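Local coordinates for protein sialidase B (Streptococcus pneumoniae serotype 4, PDB 4XHX) that hydrolyses alpha-2,3-, alpha-2,6- and alpha-2,8-linked terminal sialic acids of oligosaccharides, glycoproteins and glycolipids as an exo-sialidase, at residues Gly612-Ala617 against Tyr633-Arg638. The protein carries 1 engineered substitution. Residues are numbered along the deposited sequence; the frame is centred on the assembly and turned at random.
With JKK (2-[(3-chlorobenzyl)amino]ethanesulfonic acid), chain B.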
loop_
_atom_site.group_PDB
_atom_site.type_symbol
_atom_site.label_atom_id
_atom_site.label_comp_id
_atom_site.label_asym_id
_atom_site.label_seq_id
_atom_site.Cartn_x
_atom_site.Cartn_y
_atom_site.Cartn_z
ATOM N N GLY A 612 -7.013 -10.274 4.087
ATOM C CA GLY A 612 -5.863 -9.832 3.316
ATOM C C GLY A 612 -4.668 -9.269 4.066
ATOM O O GLY A 612 -4.787 -8.558 5.091
ATOM N N TYR A 613 -3.497 -9.592 3.532
ATOM C CA TYR A 613 -2.248 -9.104 4.081
ATOM C C TYR A 613 -1.219 -9.235 2.996
ATOM O O TYR A 613 -1.003 -10.330 2.475
ATOM C CB TYR A 613 -1.839 -9.956 5.282
ATOM C CG TYR A 613 -0.734 -9.368 6.130
ATOM C CD1 TYR A 613 -1.034 -8.528 7.197
ATOM C CD2 TYR A 613 0.606 -9.687 5.894
ATOM C CE1 TYR A 613 -0.030 -7.989 8.005
ATOM C CE2 TYR A 613 1.625 -9.161 6.697
ATOM C CZ TYR A 613 1.291 -8.306 7.759
ATOM O OH TYR A 613 2.262 -7.769 8.575
ATOM N N ALA A 614 -0.592 -8.121 2.636
ATOM C CA ALA A 614 0.381 -8.144 1.556
ATOM C C ALA A 614 1.726 -7.534 1.980
ATOM O O ALA A 614 2.364 -8.027 2.926
ATOM C CB ALA A 614 -0.192 -7.488 0.298
ATOM N N TYR A 615 2.165 -6.478 1.303
ATOM C CA TYR A 615 3.440 -5.849 1.664
ATOM C C TYR A 615 3.345 -5.309 3.079
ATOM O O TYR A 615 2.272 -4.885 3.508
ATOM C CB TYR A 615 3.784 -4.715 0.718
ATOM C CG TYR A 615 4.408 -5.142 -0.592
ATOM C CD1 TYR A 615 3.886 -6.204 -1.321
ATOM C CD2 TYR A 615 5.491 -4.458 -1.121
ATOM C CE1 TYR A 615 4.431 -6.583 -2.539
ATOM C CE2 TYR A 615 6.054 -4.832 -2.343
ATOM C CZ TYR A 615 5.513 -5.900 -3.048
ATOM O OH TYR A 615 6.047 -6.300 -4.262
ATOM N N SER A 616 4.464 -5.310 3.805
ATOM C CA SER A 616 4.422 -4.911 5.205
ATOM C C SER A 616 5.710 -4.224 5.634
ATOM O O SER A 616 6.761 -4.425 5.030
ATOM C CB SER A 616 4.164 -6.130 6.091
ATOM O OG SER A 616 5.239 -7.049 5.989
ATOM N N ALA A 617 5.606 -3.403 6.672
ATOM C CA ALA A 617 6.771 -2.792 7.303
ATOM C C ALA A 617 6.733 -3.097 8.787
ATOM O O ALA A 617 5.680 -3.016 9.422
ATOM C CB ALA A 617 6.771 -1.285 7.078
ATOM N N TYR A 633 -4.972 -5.949 2.536
ATOM C CA TYR A 633 -5.793 -6.397 1.428
ATOM C C TYR A 633 -4.903 -7.212 0.515
ATOM O O TYR A 633 -3.687 -7.214 0.681
ATOM C CB TYR A 633 -6.418 -5.209 0.673
ATOM C CG TYR A 633 -5.502 -4.525 -0.320
ATOM C CD1 TYR A 633 -4.401 -3.778 0.099
ATOM C CD2 TYR A 633 -5.753 -4.609 -1.679
ATOM C CE1 TYR A 633 -3.567 -3.144 -0.836
ATOM C CE2 TYR A 633 -4.940 -3.987 -2.607
ATOM C CZ TYR A 633 -3.859 -3.254 -2.191
ATOM O OH TYR A 633 -3.075 -2.651 -3.145
ATOM N N ASP A 634 -5.502 -7.934 -0.419
ATOM C CA ASP A 634 -4.718 -8.701 -1.385
ATOM C C ASP A 634 -4.299 -7.800 -2.550
ATOM O O ASP A 634 -5.064 -7.599 -3.507
ATOM C CB ASP A 634 -5.504 -9.929 -1.879
ATOM C CG ASP A 634 -4.630 -10.914 -2.676
ATOM O OD1 ASP A 634 -3.734 -10.465 -3.419
ATOM O OD2 ASP A 634 -4.841 -12.144 -2.546
ATOM N N SER A 635 -3.080 -7.272 -2.472
ATOM C CA SER A 635 -2.578 -6.329 -3.479
ATOM C C SER A 635 -2.131 -7.012 -4.782
ATOM O O SER A 635 -1.480 -6.386 -5.623
ATOM C CB SER A 635 -1.428 -5.495 -2.898
ATOM O OG SER A 635 -0.292 -6.304 -2.626
ATOM N N TRP A 636 -2.453 -8.297 -4.927
ATOM C CA TRP A 636 -2.217 -9.033 -6.175
ATOM C C TRP A 636 -3.536 -9.255 -6.887
ATOM O O TRP A 636 -3.618 -9.159 -8.110
ATOM C CB TRP A 636 -1.570 -10.395 -5.911
ATOM C CG TRP A 636 -1.163 -11.129 -7.174
ATOM C CD1 TRP A 636 -1.901 -12.070 -7.863
ATOM C CD2 TRP A 636 0.073 -10.983 -7.899
ATOM N NE1 TRP A 636 -1.193 -12.509 -8.961
ATOM C CE2 TRP A 636 0.019 -11.868 -9.004
ATOM C CE3 TRP A 636 1.223 -10.201 -7.716
ATOM C CZ2 TRP A 636 1.066 -11.984 -9.927
ATOM C CZ3 TRP A 636 2.272 -10.321 -8.637
ATOM C CH2 TRP A 636 2.182 -11.209 -9.724
ATOM N N SER A 637 -4.565 -9.555 -6.098
ATOM C CA SER A 637 -5.891 -9.847 -6.625
ATOM C C SER A 637 -6.380 -8.767 -7.572
ATOM O O SER A 637 -6.355 -7.585 -7.227
ATOM C CB SER A 637 -6.897 -9.994 -5.479
ATOM O OG SER A 637 -8.218 -10.113 -5.987
ATOM N N ARG A 638 -6.823 -9.172 -8.763
ATOM C CA ARG A 638 -7.462 -8.229 -9.684
ATOM C C ARG A 638 -8.899 -7.878 -9.237
ATOM O O ARG A 638 -9.573 -7.056 -9.874
ATOM C CB ARG A 638 -7.438 -8.750 -11.142
ATOM C CG ARG A 638 -6.049 -9.217 -11.644
ATOM C CD ARG A 638 -4.930 -8.202 -11.322
ATOM N NE ARG A 638 -5.055 -6.998 -12.135
ATOM C CZ ARG A 638 -4.193 -5.979 -12.144
ATOM N NH1 ARG A 638 -3.112 -6.000 -11.378
ATOM N NH2 ARG A 638 -4.418 -4.934 -12.935
HETATM C CAE JKK B . 9.554 -1.148 -9.671
HETATM C CAF JKK B . 8.780 -0.649 -10.772
HETATM C CAG JKK B . 9.178 -2.364 -9.062
HETATM C CAH JKK B . 7.289 -2.564 -10.646
HETATM C CAI JKK B . 5.874 -5.437 -7.629
HETATM C CAJ JKK B . 4.577 -5.291 -6.866
HETATM C CAK JKK B . 7.627 -4.377 -8.897
HETATM C CAM JKK B . 7.664 -1.349 -11.248
HETATM C CAN JKK B . 8.064 -3.076 -9.550
HETATM N NAL JKK B . 6.428 -4.200 -8.103
HETATM O OAA JKK B . 4.175 -7.956 -6.452
HETATM O OAB JKK B . 2.904 -6.844 -8.222
HETATM O OAC JKK B . 2.322 -6.449 -5.935
HETATM S SAO JKK B . 3.428 -6.697 -6.860
HETATM CL CL JKK B . 6.733 -0.732 -12.588
#
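The methyl group of Ala614 packs against the side chain of Ser635, its CB 3.2 Å from Ser635 OG, beside the active site of the sialidase beta-propeller. The same CB lies 3.5 Å from Tyr633 O, and Gly612 brings its CA within 3.9 Å of Tyr633 CA. No hydrogen bond joins the two segments; they meet through van der Waals contact where the chain enters strand 616-620 and where it leaves strand 626-631. With chi1 at 67°, Ser635 OG lies between its own backbone N and carbonyl carbon, turned toward the Ala614 methyl, and is hydrogen-bonded to Arg581 and Glu631. Arg581, Arg207 and Arg519 bind the sulfonate-bearing ligand JKK, consistent with the arginine triad that receives the sialic acid carboxylate in this family. The hydroxyl of Tyr615, by similarity the nucleophile, is hydrogen-bonded to Glu503, and Tyr615 OH reaches to 3.2 Å from JKK CAJ. Trp636 approaches the ligand from the other segment: sulfonate oxygen JKK OAA lies in plane at the indole edge, and Trp636 CZ3 is 3.6 Å from JKK OAB. At the start of the loop that carries Trp636, an Asx turn shapes the chain, Asp634 OD1 accepting from Trp636 N at 2.9 Å, with that nitrogen close to the line of the carboxylate C-O bond, while Ser637 N meets the same oxygen from 62° above the carboxylate plane.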